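PDB 6EVG: multi-copper Oxidase CueO from Ochrobactrum, which is a laccase-like copper oxidase active towards lignin model compounds and lignosulfonate, probably oxidising phenolic substrates and passing their electrons to molecular oxygen. Local coordinates for residues 413-419 and 502-507. Sequence-based numbering, arbitrary orientation.
Sequences IDVEAKL and AQFVTV
D414 and Q503 bond to each other in both directions. Q503 N donates to D414 OD2 at 2.9 Å and meets the anti lone pair of that oxygen. Q503 O in return accepts two N-H groups. D414 N lies 2.9 Å from Q503 O, tilted from the carbonyl plane. V415 N lies 3.2 Å from Q503 O, in that plane. The D414 CG stands beside its own backbone N (chi1 -58°), and OD2 also lies against A502, 3.3 Å from A502 CB. D414 OD1 forms a salt bridge with R412. Without the carboxylate, as with an alanine in place of D414, Q503 N would probably lose its acceptor and R412 this charged partner. The Q503 amide is satisfied elsewhere, by H106 at OE1 and by the carbonyls of M410 and R412 at NE2.

From V415 onward the pairing is regular and parallel. Strand 415-417 is an outermost strand of a five-stranded sheet in a cupredoxin-type domain, next to the C-terminal strand 501-506. V505 N donates to V415 O, and A417 N to V505 O at 3.0 Å, nearly straight at 173°. V507 N then binds A417 O, and L419 N binds V507 O at 2.8 Å. T506 OG1 bonds to A480 N. V415 and F504 meet CB to CB at 3.6 Å on one face. On the other, V505 CG1 touches I413 CD1 at 3.9 Å.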
loop_
_atom_site.group_PDB
_atom_site.type_symbol
_atom_site.label_atom_id
_atom_site.label_comp_id
_atom_site.label_asym_id
_atom_site.label_seq_id
_atom_site.Cartn_x
_atom_site.Cartn_y
_atom_site.Cartn_z
ATOM N N ILE A 413 -4.854 -18.586 16.417
ATOM C CA ILE A 413 -5.912 -17.938 15.664
ATOM C C ILE A 413 -6.608 -16.955 16.591
ATOM O O ILE A 413 -7.183 -17.333 17.619
ATOM C CB ILE A 413 -6.913 -18.923 15.056
ATOM C CG1 ILE A 413 -6.209 -19.909 14.121
ATOM C CG2 ILE A 413 -8.082 -18.222 14.409
ATOM C CD1 ILE A 413 -5.453 -19.263 12.988
ATOM N N ASP A 414 -6.592 -15.684 16.245
ATOM C CA ASP A 414 -7.170 -14.616 17.080
ATOM C C ASP A 414 -8.654 -14.393 16.858
ATOM O O ASP A 414 -9.307 -13.894 17.789
ATOM C CB ASP A 414 -6.364 -13.334 16.831
ATOM C CG ASP A 414 -4.877 -13.535 17.160
ATOM O OD1 ASP A 414 -4.571 -13.595 18.349
ATOM O OD2 ASP A 414 -4.088 -13.745 16.206
ATOM N N VAL A 415 -9.111 -14.627 15.627
ATOM C CA VAL A 415 -10.472 -14.314 15.204
ATOM C C VAL A 415 -11.008 -15.442 14.379
ATOM O O VAL A 415 -10.346 -15.910 13.427
ATOM C CB VAL A 415 -10.498 -12.984 14.397
ATOM C CG1 VAL A 415 -11.754 -12.826 13.585
ATOM C CG2 VAL A 415 -10.204 -11.778 15.287
ATOM N N GLU A 416 -12.241 -15.831 14.671
ATOM C CA GLU A 416 -13.037 -16.686 13.820
ATOM C C GLU A 416 -14.217 -15.892 13.297
ATOM O O GLU A 416 -15.074 -15.525 14.069
ATOM C CB GLU A 416 -13.535 -17.942 14.564
ATOM C CG GLU A 416 -12.432 -18.835 15.025
ATOM C CD GLU A 416 -12.900 -20.100 15.746
ATOM O OE1 GLU A 416 -14.107 -20.360 15.834
ATOM O OE2 GLU A 416 -11.992 -20.856 16.144
ATOM N N ALA A 417 -14.205 -15.591 12.003
ATOM C CA ALA A 417 -15.260 -14.748 11.364
ATOM C C ALA A 417 -16.145 -15.596 10.506
ATOM O O ALA A 417 -15.654 -16.449 9.751
ATOM C CB ALA A 417 -14.642 -13.639 10.536
ATOM N N LYS A 418 -17.454 -15.434 10.572
ATOM C CA LYS A 418 -18.311 -16.207 9.670
ATOM C C LYS A 418 -18.088 -15.800 8.214
ATOM O O LYS A 418 -18.081 -14.587 7.886
ATOM C CB LYS A 418 -19.766 -16.055 10.059
ATOM C CG LYS A 418 -20.109 -16.655 11.400
ATOM C CD LYS A 418 -21.592 -16.765 11.660
ATOM C CE LYS A 418 -22.214 -15.415 11.891
ATOM N NZ LYS A 418 -23.434 -15.501 12.747
ATOM N N LEU A 419 -17.949 -16.766 7.319
ATOM C CA LEU A 419 -17.702 -16.444 5.930
ATOM C C LEU A 419 -18.845 -15.657 5.328
ATOM O O LEU A 419 -19.995 -16.064 5.458
ATOM C CB LEU A 419 -17.518 -17.730 5.122
ATOM C CG LEU A 419 -17.172 -17.596 3.628
ATOM C CD1 LEU A 419 -15.868 -16.887 3.433
ATOM C CD2 LEU A 419 -17.157 -18.900 2.846
ATOM N N ALA A 502 -2.051 -10.196 13.919
ATOM C CA ALA A 502 -2.973 -11.239 14.378
ATOM C C ALA A 502 -3.520 -11.960 13.160
ATOM O O ALA A 502 -3.320 -11.553 12.014
ATOM C CB ALA A 502 -4.102 -10.583 15.190
ATOM N N GLN A 503 -4.198 -13.081 13.406
ATOM C CA GLN A 503 -4.639 -13.993 12.359
ATOM C C GLN A 503 -6.108 -14.349 12.484
ATOM O O GLN A 503 -6.640 -14.451 13.621
ATOM C CB GLN A 503 -3.843 -15.399 12.530
ATOM C CG GLN A 503 -2.404 -15.222 12.506
ATOM C CD GLN A 503 -1.690 -16.492 12.261
ATOM O OE1 GLN A 503 -0.963 -16.538 11.282
ATOM N NE2 GLN A 503 -1.749 -17.462 13.217
ATOM N N PHE A 504 -6.776 -14.554 11.356
ATOM C CA PHE A 504 -8.162 -14.995 11.330
ATOM C C PHE A 504 -8.381 -16.129 10.378
ATOM O O PHE A 504 -7.654 -16.293 9.373
ATOM C CB PHE A 504 -9.176 -13.869 11.122
ATOM C CG PHE A 504 -9.308 -13.327 9.689
ATOM C CD1 PHE A 504 -10.271 -13.851 8.838
ATOM C CD2 PHE A 504 -8.585 -12.242 9.247
ATOM C CE1 PHE A 504 -10.472 -13.313 7.564
ATOM C CE2 PHE A 504 -8.815 -11.691 8.030
ATOM C CZ PHE A 504 -9.739 -12.218 7.164
ATOM N N VAL A 505 -9.403 -16.915 10.677
ATOM C CA VAL A 505 -9.944 -17.891 9.768
ATOM C C VAL A 505 -11.437 -17.588 9.555
ATOM O O VAL A 505 -12.044 -16.879 10.389
ATOM C CB VAL A 505 -9.770 -19.343 10.249
ATOM C CG1 VAL A 505 -8.316 -19.679 10.335
ATOM C CG2 VAL A 505 -10.499 -19.643 11.538
ATOM N N THR A 506 -11.994 -18.124 8.485
ATOM C CA THR A 506 -13.456 -18.051 8.266
ATOM C C THR A 506 -14.077 -19.335 8.686
ATOM O O THR A 506 -13.493 -20.407 8.519
ATOM C CB THR A 506 -13.792 -17.602 6.837
ATOM O OG1 THR A 506 -13.179 -18.457 5.866
ATOM C CG2 THR A 506 -13.325 -16.177 6.596
ATOM N N VAL A 507 -15.307 -19.248 9.214
ATOM C CA VAL A 507 -16.092 -20.379 9.687
ATOM C C VAL A 507 -17.477 -20.289 9.075
ATOM O O VAL A 507 -17.964 -19.362 8.495
ATOM C CB VAL A 507 -16.072 -20.453 11.246
ATOM C CG1 VAL A 507 -14.650 -20.599 11.818
ATOM C CG2 VAL A 507 -16.706 -19.220 11.890
#